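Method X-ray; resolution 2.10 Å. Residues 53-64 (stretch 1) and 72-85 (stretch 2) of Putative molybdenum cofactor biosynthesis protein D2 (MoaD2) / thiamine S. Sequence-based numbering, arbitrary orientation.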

# COMPACT_ATOMS: atom_id res chain seq x y z
N VAL B 53 17.71 -9.35 -31.30
CA VAL B 53 17.55 -9.42 -29.85
C VAL B 53 18.83 -9.05 -29.12
O VAL B 53 18.79 -8.38 -28.08
CB VAL B 53 17.09 -10.83 -29.41
CG1 VAL B 53 17.27 -11.03 -27.90
CG2 VAL B 53 15.64 -11.07 -29.82
N LEU B 54 19.98 -9.46 -29.67
CA LEU B 54 21.27 -9.21 -29.04
C LEU B 54 21.60 -7.72 -28.88
O LEU B 54 22.33 -7.34 -27.97
CB LEU B 54 22.39 -9.88 -29.83
CG LEU B 54 22.48 -11.40 -29.79
CD1 LEU B 54 23.65 -11.89 -30.62
CD2 LEU B 54 22.61 -11.89 -28.36
N LYS B 55 21.06 -6.89 -29.77
CA LYS B 55 21.34 -5.46 -29.74
C LYS B 55 21.02 -4.84 -28.39
O LYS B 55 21.72 -3.94 -27.93
CB LYS B 55 20.56 -4.74 -30.85
CG LYS B 55 21.28 -4.69 -32.18
CD LYS B 55 20.88 -3.46 -32.98
CE LYS B 55 22.00 -3.01 -33.90
NZ LYS B 55 21.78 -1.63 -34.41
N ARG B 56 19.96 -5.33 -27.75
CA ARG B 56 19.50 -4.76 -26.50
C ARG B 56 19.85 -5.61 -25.29
O ARG B 56 19.37 -5.37 -24.18
CB ARG B 56 17.98 -4.54 -26.56
CG ARG B 56 17.54 -3.67 -27.73
CD ARG B 56 16.03 -3.54 -27.78
NE ARG B 56 15.51 -3.01 -26.52
CZ ARG B 56 14.22 -2.80 -26.28
NH1 ARG B 56 13.31 -3.07 -27.21
NH2 ARG B 56 13.83 -2.32 -25.10
N CYS B 57 20.70 -6.62 -25.49
CA CYS B 57 21.09 -7.50 -24.39
C CYS B 57 22.23 -6.95 -23.55
O CYS B 57 23.04 -6.15 -24.02
CB CYS B 57 21.48 -8.88 -24.94
SG CYS B 57 20.08 -9.91 -25.45
N SER B 58 22.28 -7.38 -22.29
CA SER B 58 23.46 -7.18 -21.46
C SER B 58 24.14 -8.54 -21.30
O SER B 58 23.60 -9.56 -21.73
CB SER B 58 23.10 -6.58 -20.10
OG SER B 58 22.25 -7.45 -19.38
N TYR B 59 25.33 -8.55 -20.70
CA TYR B 59 26.12 -9.78 -20.66
C TYR B 59 26.83 -10.01 -19.34
O TYR B 59 27.29 -9.07 -18.69
CB TYR B 59 27.13 -9.77 -21.81
CG TYR B 59 26.47 -9.61 -23.16
CD1 TYR B 59 25.99 -10.71 -23.86
CD2 TYR B 59 26.30 -8.35 -23.72
CE1 TYR B 59 25.37 -10.56 -25.09
CE2 TYR B 59 25.67 -8.19 -24.94
CZ TYR B 59 25.21 -9.30 -25.63
OH TYR B 59 24.60 -9.15 -26.84
N LEU B 60 26.90 -11.28 -18.95
CA LEU B 60 27.70 -11.70 -17.81
C LEU B 60 28.82 -12.63 -18.26
O LEU B 60 28.62 -13.46 -19.14
CB LEU B 60 26.84 -12.41 -16.77
CG LEU B 60 25.46 -11.84 -16.45
CD1 LEU B 60 24.71 -12.80 -15.55
CD2 LEU B 60 25.56 -10.46 -15.82
N CYS B 61 29.99 -12.48 -17.65
CA CYS B 61 31.07 -13.45 -17.81
C CYS B 61 31.29 -14.12 -16.46
O CYS B 61 31.70 -13.46 -15.51
CB CYS B 61 32.36 -12.77 -18.29
SG CYS B 61 32.33 -12.20 -20.00
N ASP B 62 31.00 -15.42 -16.39
CA ASP B 62 30.95 -16.13 -15.12
C ASP B 62 30.05 -15.36 -14.14
O ASP B 62 30.43 -15.13 -12.99
CB ASP B 62 32.35 -16.32 -14.53
CG ASP B 62 33.20 -17.27 -15.36
OD1 ASP B 62 32.63 -18.05 -16.15
OD2 ASP B 62 34.44 -17.24 -15.21
N GLU B 63 28.88 -14.96 -14.63
CA GLU B 63 27.88 -14.23 -13.85
C GLU B 63 28.37 -12.91 -13.26
O GLU B 63 27.79 -12.40 -12.30
CB GLU B 63 27.32 -15.12 -12.74
CG GLU B 63 26.57 -16.34 -13.26
CD GLU B 63 25.82 -17.09 -12.17
OE1 GLU B 63 26.08 -16.82 -10.98
OE2 GLU B 63 24.97 -17.93 -12.51
N VAL B 64 29.43 -12.34 -13.83
CA VAL B 64 29.85 -10.98 -13.49
C VAL B 64 29.52 -10.04 -14.64
O VAL B 64 29.90 -10.30 -15.78
CB VAL B 64 31.36 -10.90 -13.18
CG1 VAL B 64 31.78 -9.46 -12.92
CG2 VAL B 64 31.72 -11.79 -12.00
N PRO B 72 38.48 -8.63 -23.32
CA PRO B 72 39.02 -9.80 -24.03
C PRO B 72 38.67 -11.11 -23.35
O PRO B 72 38.70 -11.20 -22.12
CB PRO B 72 40.54 -9.56 -23.99
CG PRO B 72 40.71 -8.13 -23.56
CD PRO B 72 39.54 -7.83 -22.70
N LEU B 73 38.34 -12.13 -24.14
CA LEU B 73 38.10 -13.47 -23.63
C LEU B 73 39.37 -14.31 -23.80
O LEU B 73 39.71 -14.71 -24.90
CB LEU B 73 36.92 -14.11 -24.35
CG LEU B 73 35.59 -13.35 -24.19
CD1 LEU B 73 34.56 -13.76 -25.23
CD2 LEU B 73 35.03 -13.56 -22.78
N VAL B 74 40.09 -14.55 -22.70
CA VAL B 74 41.40 -15.19 -22.79
C VAL B 74 41.49 -16.47 -21.98
O VAL B 74 42.56 -17.07 -21.85
CB VAL B 74 42.52 -14.24 -22.32
CG1 VAL B 74 42.62 -13.06 -23.26
CG2 VAL B 74 42.26 -13.78 -20.89
N THR B 75 40.36 -16.90 -21.43
CA THR B 75 40.30 -18.06 -20.57
C THR B 75 38.92 -18.69 -20.74
O THR B 75 37.95 -17.97 -20.96
CB THR B 75 40.57 -17.69 -19.09
OG1 THR B 75 40.24 -18.79 -18.24
CG2 THR B 75 39.75 -16.47 -18.69
N PRO B 76 38.84 -20.04 -20.67
CA PRO B 76 37.55 -20.73 -20.78
C PRO B 76 36.53 -20.13 -19.82
O PRO B 76 36.86 -19.88 -18.66
CB PRO B 76 37.89 -22.17 -20.41
CG PRO B 76 39.32 -22.31 -20.84
CD PRO B 76 39.96 -20.99 -20.54
N GLN B 77 35.32 -19.89 -20.31
CA GLN B 77 34.39 -19.00 -19.63
C GLN B 77 32.94 -19.31 -19.96
O GLN B 77 32.65 -19.88 -21.00
CB GLN B 77 34.67 -17.56 -20.05
CG GLN B 77 35.24 -16.67 -18.99
CD GLN B 77 35.60 -15.32 -19.56
OE1 GLN B 77 34.82 -14.37 -19.46
NE2 GLN B 77 36.77 -15.22 -20.17
N THR B 78 32.04 -18.88 -19.08
CA THR B 78 30.62 -18.91 -19.39
C THR B 78 30.13 -17.50 -19.65
O THR B 78 30.30 -16.61 -18.81
CB THR B 78 29.81 -19.54 -18.25
OG1 THR B 78 30.24 -20.89 -18.05
CG2 THR B 78 28.32 -19.54 -18.59
N VAL B 79 29.56 -17.27 -20.82
CA VAL B 79 28.98 -15.98 -21.16
C VAL B 79 27.46 -16.07 -21.17
O VAL B 79 26.88 -16.84 -21.94
CB VAL B 79 29.48 -15.46 -22.52
CG1 VAL B 79 28.81 -14.14 -22.87
CG2 VAL B 79 30.99 -15.30 -22.52
N ASP B 80 26.81 -15.29 -20.31
CA ASP B 80 25.34 -15.26 -20.27
C ASP B 80 24.78 -14.10 -21.10
O ASP B 80 25.26 -12.97 -21.01
CB ASP B 80 24.84 -15.14 -18.82
CG ASP B 80 25.09 -16.40 -18.01
OD1 ASP B 80 25.54 -17.41 -18.58
OD2 ASP B 80 24.82 -16.38 -16.79
N VAL B 81 23.75 -14.40 -21.89
CA VAL B 81 23.09 -13.39 -22.71
C VAL B 81 21.75 -12.97 -22.10
O VAL B 81 20.80 -13.76 -22.08
CB VAL B 81 22.85 -13.91 -24.15
CG1 VAL B 81 22.19 -12.83 -24.99
CG2 VAL B 81 24.16 -14.35 -24.78
N LEU B 82 21.69 -11.73 -21.62
CA LEU B 82 20.54 -11.25 -20.85
C LEU B 82 19.76 -10.15 -21.57
O LEU B 82 20.26 -9.04 -21.72
CB LEU B 82 21.01 -10.72 -19.48
CG LEU B 82 21.20 -11.69 -18.31
CD1 LEU B 82 22.30 -12.70 -18.59
CD2 LEU B 82 21.50 -10.92 -17.02
N PRO B 83 18.53 -10.46 -21.99
CA PRO B 83 17.66 -9.43 -22.58
C PRO B 83 17.28 -8.39 -21.53
O PRO B 83 17.49 -8.63 -20.34
CB PRO B 83 16.42 -10.22 -23.04
CG PRO B 83 16.90 -11.64 -23.15
CD PRO B 83 17.90 -11.79 -22.04
N PRO B 84 16.73 -7.24 -21.97
CA PRO B 84 16.21 -6.27 -21.00
C PRO B 84 15.23 -6.93 -20.04
O PRO B 84 14.46 -7.80 -20.46
CB PRO B 84 15.52 -5.23 -21.89
CG PRO B 84 16.26 -5.31 -23.17
CD PRO B 84 16.60 -6.76 -23.35
N PHE B 85 15.27 -6.54 -18.77
CA PHE B 85 14.45 -7.19 -17.76
C PHE B 85 12.98 -6.82 -17.95
O PHE B 85 12.66 -5.80 -18.56
CB PHE B 85 14.92 -6.80 -16.35
CG PHE B 85 16.32 -7.25 -16.03
CD1 PHE B 85 16.97 -8.18 -16.82
CD2 PHE B 85 16.98 -6.74 -14.92
CE1 PHE B 85 18.25 -8.60 -16.52
CE2 PHE B 85 18.27 -7.16 -14.61
CZ PHE B 85 18.90 -8.09 -15.41
O HOH W 1 19.83 -7.00 -19.49
O HOH W 2 36.20 -19.15 -16.21
O HOH W 3 27.99 -15.99 -16.93

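Residues 58-61 and 77-82 form two neighbouring antiparallel strands. Their axes approach to 4.6 Å, and their directions differ by 160°. The two stretches bury 814 Å² between them, both sides summed.

The backbone sets the spacing. Ser58 and Leu82 form one hydrogen-bonded pair: Ser58 N to Leu82 O is 2.7 Å, and Leu82 N to Ser58 O is 2.9 Å. Leu60 and Asp80 form the next, with Leu60 N to Asp80 O at 3.1 Å and Asp80 N to Leu60 O at 2.8 Å. CA-H...O contacts pack the chains closely as well. Between these rungs Tyr59 CA lies 3.3 Å from Asp80 O; just beyond the second, Val79 CA lies 3.2 Å from Leu60 O.

Side chains alternate between the two faces of the sheet. Tyr59, Cys61, Val79 and Val81 share one face. Here Val81 is the bump. Its CG1 methyl sits in a hollow made by three residues of the first stretch. Leu54 CD2 is 3.5 Å from Val81 CG1, Cys57 SG is 3.6 Å from the same methyl, and Tyr59 CE1 is 3.9 Å from it. Leu54 starts with its CA-to-CB bond pointing away, but the end of its side chain comes nearer and closes part of the hollow. The Tyr59 ring meets the methyl obliquely. All but Cys57 of these four residues are buried.

Further along this face, Cys61 fills the space beside the second strand. Its SG is 4.2 Å from Val79 CG2 and 4.1 Å from Leu73 CD2, so the fit around the sulfur is looser than around the Val81 methyl. Its CB is tighter, 3.2 Å from Gln77 OE1. The other end of that amide is held within its own stretch, where Gln77 NE2 donates to Thr75 O at 3.1 Å.

Ser58, Leu60, Asp80 and Leu82 occupy the other face. Leu60 and Leu82 lie diagonally across the strands and touch, CD1 to CD1, at 3.9 Å. Leu60 CD1 also packs 3.8 Å from Asp80 OD2. These two leucines have the largest areas covered by the opposite stretch, 79 Å² for Leu60 and 78 Å² for Leu82.

Prolines shape the end near Cys57. Pro84 CD rests 3.2 Å from Arg56 O, and Pro84 CG is 3.9 Å from Arg56 CB. The proline ring thus packs against both the backbone and the base of the arginine side chain. Water 1 joins Ser58 OG, at 2.5 Å, to Pro83 O, at 3.0 Å.

At the other end, a type I' turn runs from Cys61 to Val64. Asp62 grips Thr78 twice: Asp62 N donates to Thr78 O at 2.8 Å, and Thr78 N donates to Asp62 OD1 at 3.1 Å. The side-chain carboxylate therefore takes the second bond of this rung. Water 2 links Asp62 OD2, at 2.8 Å, to Pro76 O, at 2.6 Å. Water 3 fills a gap between Glu63 N, at 2.7 Å, and Thr78 O, at 3.0 Å.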